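Local coordinates for xylose isomerase-like TIM barrel (Anabaena variabilis ATCC 29413, PDB 2QW5) that is probably a zinc-dependent sugar phosphate isomerase or epimerase that binds d-xylose and a zinc ion in its TIM-barrel pocket, at the interface of chains A and B. Coordinates in Å, arbitrary orientation; residue numbers count along the deposited sequence, not the author numbering. Chains: chain A/B, Xylose isomerase-like TIM barrel.

The interface of chains A and B. Residues chain A 147-149, 151-152, 187, 191, 194; chain B 285, 290, 295-299.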
ATOM      1  N   TRP A 147       6.739   6.352  13.774  1.00 14.02           N
ATOM      2  CA  TRP A 147       6.176   7.669  14.088  1.00 16.08           C
ATOM      3  C   TRP A 147       6.531   8.179  15.485  1.00 17.33           C
ATOM      4  O   TRP A 147       7.159   7.465  16.278  1.00 16.14           O
ATOM      5  CB  TRP A 147       4.639   7.561  13.975  1.00 18.62           C
ATOM      6  CG  TRP A 147       4.105   7.230  12.636  1.00 13.96           C
ATOM      7  CD1 TRP A 147       3.488   6.070  12.269  1.00 16.38           C
ATOM      8  CD2 TRP A 147       4.119   8.058  11.484  1.00 15.23           C
ATOM      9  NE1 TRP A 147       3.124   6.129  10.938  1.00 16.78           N
ATOM     10  CE2 TRP A 147       3.483   7.348  10.444  1.00 15.50           C
ATOM     11  CE3 TRP A 147       4.588   9.342  11.227  1.00 18.70           C
ATOM     12  CZ2 TRP A 147       3.336   7.884   9.155  1.00 14.12           C
ATOM     13  CZ3 TRP A 147       4.416   9.879   9.980  1.00 15.75           C
ATOM     14  CH2 TRP A 147       3.813   9.138   8.948  1.00 14.51           C
ATOM     15  N   SER A 148       6.103   9.418  15.744  1.00 17.40           N
ATOM     16  CA  SER A 148       6.127  10.080  17.036  1.00 16.87           C
ATOM     17  C   SER A 148       7.468   9.918  17.758  1.00 15.81           C
ATOM     18  O   SER A 148       8.520  10.151  17.145  1.00 18.41           O
ATOM     19  CB  SER A 148       4.882   9.639  17.869  1.00 15.29           C
ATOM     20  OG  SER A 148       4.814  10.302  19.141  1.00 22.40           O
ATOM     21  N   ASP A 149       7.462   9.498  19.016  1.00 18.05           N
ATOM     22  CA  ASP A 149       8.700   9.460  19.784  1.00 15.14           C
ATOM     23  C   ASP A 149       9.784   8.652  19.137  1.00 19.26           C
ATOM     24  O   ASP A 149      10.922   9.126  19.053  1.00 20.87           O
ATOM     25  CB  ASP A 149       8.464   8.998  21.222  1.00 18.45           C
ATOM     26  CG  ASP A 149       7.519   9.918  21.971  1.00 22.20           C
ATOM     27  OD1 ASP A 149       6.345  10.037  21.551  1.00 21.13           O
ATOM     28  OD2 ASP A 149       7.940  10.520  22.975  1.00 22.68           O
ATOM     29  N   LEU A 151      10.099   7.909  15.918  1.00 17.84           N
ATOM     30  CA  LEU A 151      10.569   8.651  14.753  1.00 14.68           C
ATOM     31  C   LEU A 151      11.554   9.763  15.143  1.00 16.55           C
ATOM     32  O   LEU A 151      12.590   9.928  14.491  1.00 17.11           O
ATOM     33  CB  LEU A 151       9.399   9.270  13.935  1.00 16.35           C
ATOM     34  CG  LEU A 151       9.811  10.101  12.741  1.00 16.99           C
ATOM     35  CD1 LEU A 151      10.678   9.273  11.762  1.00 20.00           C
ATOM     36  CD2 LEU A 151       8.535  10.650  12.051  1.00 16.21           C
ATOM     37  N   GLN A 152      11.246  10.499  16.207  1.00 16.87           N
ATOM     38  CA  GLN A 152      12.124  11.611  16.663  1.00 19.94           C
ATOM     39  C   GLN A 152      13.508  11.092  17.110  1.00 18.18           C
ATOM     40  O   GLN A 152      14.502  11.721  16.815  1.00 20.41           O
ATOM     41  CB  GLN A 152      11.430  12.491  17.735  1.00 20.26           C
ATOM     42  CG  GLN A 152      10.222  13.300  17.168  1.00 19.76           C
ATOM     43  CD  GLN A 152      10.596  14.247  16.032  1.00 17.01           C
ATOM     44  OE1 GLN A 152      11.674  14.832  16.048  1.00 18.83           O
ATOM     45  NE2 GLN A 152       9.705  14.396  15.018  1.00 11.41           N
ATOM     46  N   HIS A 187       4.363  17.652   8.379  1.00 16.87           N
ATOM     47  CA  HIS A 187       4.297  16.212   8.697  1.00 14.04           C
ATOM     48  C   HIS A 187       3.400  15.424   7.717  1.00 14.68           C
ATOM     49  O   HIS A 187       3.608  14.240   7.520  1.00 14.26           O
ATOM     50  CB  HIS A 187       3.731  16.003  10.104  1.00 16.85           C
ATOM     51  CG  HIS A 187       2.281  16.391  10.239  1.00 14.12           C
ATOM     52  ND1 HIS A 187       1.255  15.474  10.162  1.00 13.13           N
ATOM     53  CD2 HIS A 187       1.691  17.602  10.363  1.00 16.98           C
ATOM     54  CE1 HIS A 187       0.104  16.104  10.274  1.00 17.89           C
ATOM     55  NE2 HIS A 187       0.339  17.396  10.394  1.00 13.64           N
ATOM     56  N   PRO A 191       8.729  13.099   6.795  1.00 14.99           N
ATOM     57  CA  PRO A 191       9.003  12.834   8.232  1.00 14.16           C
ATOM     58  C   PRO A 191       9.696  13.927   9.024  1.00 15.64           C
ATOM     59  O   PRO A 191       9.515  14.004  10.252  1.00 17.81           O
ATOM     60  CB  PRO A 191       9.843  11.565   8.189  1.00 13.02           C
ATOM     61  CG  PRO A 191      10.511  11.638   6.880  1.00 15.50           C
ATOM     62  CD  PRO A 191       9.490  12.165   5.948  1.00 18.67           C
ATOM     63  N   ASN A 194       9.957  19.186  10.099  1.00 18.66           N
ATOM     64  CA  ASN A 194       8.600  19.702   9.901  1.00 18.72           C
ATOM     65  C   ASN A 194       8.397  21.152  10.344  1.00 19.72           C
ATOM     66  O   ASN A 194       7.630  21.906   9.707  1.00 17.96           O
ATOM     67  CB  ASN A 194       7.536  18.819  10.588  1.00 16.62           C
ATOM     68  CG  ASN A 194       7.600  17.355  10.174  1.00 16.02           C
ATOM     69  OD1 ASN A 194       7.669  16.475  11.040  1.00 18.16           O
ATOM     70  ND2 ASN A 194       7.631  17.091   8.874  1.00 14.41           N
TER
ATOM     71  N   ALA B 285      -0.888  11.465  20.048  1.00 18.98           N
ATOM     72  CA  ALA B 285      -0.126  10.486  19.238  1.00 19.48           C
ATOM     73  C   ALA B 285      -0.274   9.071  19.857  1.00 20.89           C
ATOM     74  O   ALA B 285       0.641   8.521  20.462  1.00 18.09           O
ATOM     75  CB  ALA B 285       1.337  10.923  19.063  1.00 18.45           C
ATOM     76  N   THR B 290      -1.344   7.782  14.867  1.00 18.24           N
ATOM     77  CA  THR B 290       0.031   8.048  14.384  1.00 17.86           C
ATOM     78  C   THR B 290       0.184   7.892  12.875  1.00 19.36           C
ATOM     79  O   THR B 290       0.720   8.784  12.193  1.00 18.51           O
ATOM     80  CB  THR B 290       1.071   7.244  15.188  1.00 21.12           C
ATOM     81  OG1 THR B 290       0.624   5.888  15.306  1.00 24.16           O
ATOM     82  CG2 THR B 290       1.218   7.841  16.551  1.00 13.77           C
ATOM     83  N   LEU B 295       1.636  11.478  12.385  1.00 16.38           N
ATOM     84  CA  LEU B 295       2.066  12.202  13.549  1.00 16.36           C
ATOM     85  C   LEU B 295       3.539  11.957  13.841  1.00 16.83           C
ATOM     86  O   LEU B 295       3.911  10.914  14.328  1.00 15.34           O
ATOM     87  CB  LEU B 295       1.190  11.862  14.773  1.00 16.74           C
ATOM     88  CG  LEU B 295      -0.307  12.207  14.679  1.00 13.74           C
ATOM     89  CD1 LEU B 295      -1.063  11.716  15.932  1.00 15.82           C
ATOM     90  CD2 LEU B 295      -0.488  13.702  14.412  1.00 14.50           C
ATOM     91  N   THR B 296       4.350  12.947  13.502  1.00 17.75           N
ATOM     92  CA  THR B 296       5.782  12.921  13.725  1.00 17.27           C
ATOM     93  C   THR B 296       6.100  13.477  15.135  1.00 18.12           C
ATOM     94  O   THR B 296       7.187  13.234  15.661  1.00 22.37           O
ATOM     95  CB  THR B 296       6.526  13.723  12.659  1.00 15.74           C
ATOM     96  OG1 THR B 296       6.198  15.097  12.830  1.00 17.94           O
ATOM     97  CG2 THR B 296       6.146  13.258  11.179  1.00 11.67           C
ATOM     98  N   ARG B 297       5.160  14.223  15.733  1.00 18.05           N
ATOM     99  CA  ARG B 297       5.339  14.799  17.061  1.00 14.90           C
ATOM    100  C   ARG B 297       5.309  13.751  18.171  1.00 14.85           C
ATOM    101  O   ARG B 297       4.619  12.727  18.077  1.00 17.19           O
ATOM    102  CB  ARG B 297       4.278  15.869  17.368  1.00 15.04           C
ATOM    103  CG  ARG B 297       2.768  15.441  17.242  1.00 19.00           C
ATOM    104  CD  ARG B 297       1.840  16.564  17.697  1.00 16.78           C
ATOM    105  NE  ARG B 297       0.510  16.475  17.082  1.00 22.08           N
ATOM    106  CZ  ARG B 297      -0.522  15.754  17.518  1.00 20.60           C
ATOM    107  NH1 ARG B 297      -0.427  15.001  18.597  1.00 16.53           N
ATOM    108  NH2 ARG B 297      -1.668  15.783  16.829  1.00 18.03           N
ATOM    109  N   ARG B 298       5.982  14.077  19.264  1.00 12.67           N
ATOM    110  CA  ARG B 298       5.972  13.189  20.414  1.00 13.44           C
ATOM    111  C   ARG B 298       4.580  13.137  21.085  1.00 16.94           C
ATOM    112  O   ARG B 298       3.789  14.113  21.039  1.00 16.67           O
ATOM    113  CB  ARG B 298       7.005  13.618  21.452  1.00 16.28           C
ATOM    114  CG  ARG B 298       8.411  13.503  20.994  1.00 15.48           C
ATOM    115  CD  ARG B 298       9.350  13.804  22.159  1.00 19.17           C
ATOM    116  NE  ARG B 298      10.741  13.763  21.720  1.00 24.26           N
ATOM    117  CZ  ARG B 298      11.501  12.666  21.605  1.00 34.56           C
ATOM    118  NH1 ARG B 298      11.051  11.439  21.896  1.00 36.95           N
ATOM    119  NH2 ARG B 298      12.753  12.795  21.170  1.00 37.55           N
ATOM    120  N   LYS B 299       4.318  11.980  21.693  1.00 18.38           N
ATOM    121  CA  LYS B 299       3.084  11.708  22.405  1.00 20.00           C
ATOM    122  C   LYS B 299       3.024  12.553  23.683  1.00 21.49           C
ATOM    123  O   LYS B 299       4.039  12.774  24.341  1.00 19.29           O
ATOM    124  CB  LYS B 299       2.999  10.215  22.780  1.00 19.77           C
ATOM    125  CG  LYS B 299       1.682   9.772  23.463  1.00 19.59           C
ATOM    126  CD  LYS B 299       1.669   8.284  23.742  1.00 21.18           C
ATOM    127  CE  LYS B 299       0.304   7.800  24.191  1.00 18.94           C
ATOM    128  NZ  LYS B 299       0.329   6.348  24.582  1.00 15.86           N
TER
HETATM  129  O   HOH W   1       6.210  11.130  24.875  1.00 21.12           O
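One face of the A:Trp147 indole is laid over the backbone of chain B: the carbonyl O of B:Thr290 sits 3.5 Å above the ring plane, over its centre, and the amide N of B:Leu295 lies toward the rim. The methyl CG2 of B:Thr296 meets the indole edge in the ring plane. A broad, flat side chain suits a bed of peptide groups, and an alanine here would probably leave that carbonyl uncovered and loosen the seat of the loop 295-299. The long guanidinium arm of B:Arg298 can take CB of A:Gln152 on one face and OD2 of A:Asp149 at its edge, a long, weak salt bridge with the carboxylate and guanidinium planes 68° apart. The patch belongs to a two-fold symmetric interface of identical chains, though the structure alone does not show that this dimer forms in solution.

B:Thr296 branches into a polar and an apolar arm. Its hydroxyl OG1 meets OD1 of A:Asn194 tip to tip in a 2.7 Å hydrogen bond, while CG2 packs on CD2 of A:Leu151. The carbonyl O of B:Thr296 accepts from NE2 of A:Gln152 at 2.8 Å, the donor above the carbonyl plane; glutamine's long amide, bent at chi2, reaches it.

At the start of helix 148-176, small A:Ser148 nestles against the loop backbone: its N donates to O of B:Leu295, and OG, anti to its own N (chi1 -178°), has one hydrogen to share between O of B:Arg297 and the anti lone pair of A:Asp149 OD1. Aspartate's paired oxygens divide the work: OD2 reaches B:Lys299 O through a water, while the syn lone pair of OD1 takes N-H of B:Lys299 at 2.8 Å, almost straight at 176°.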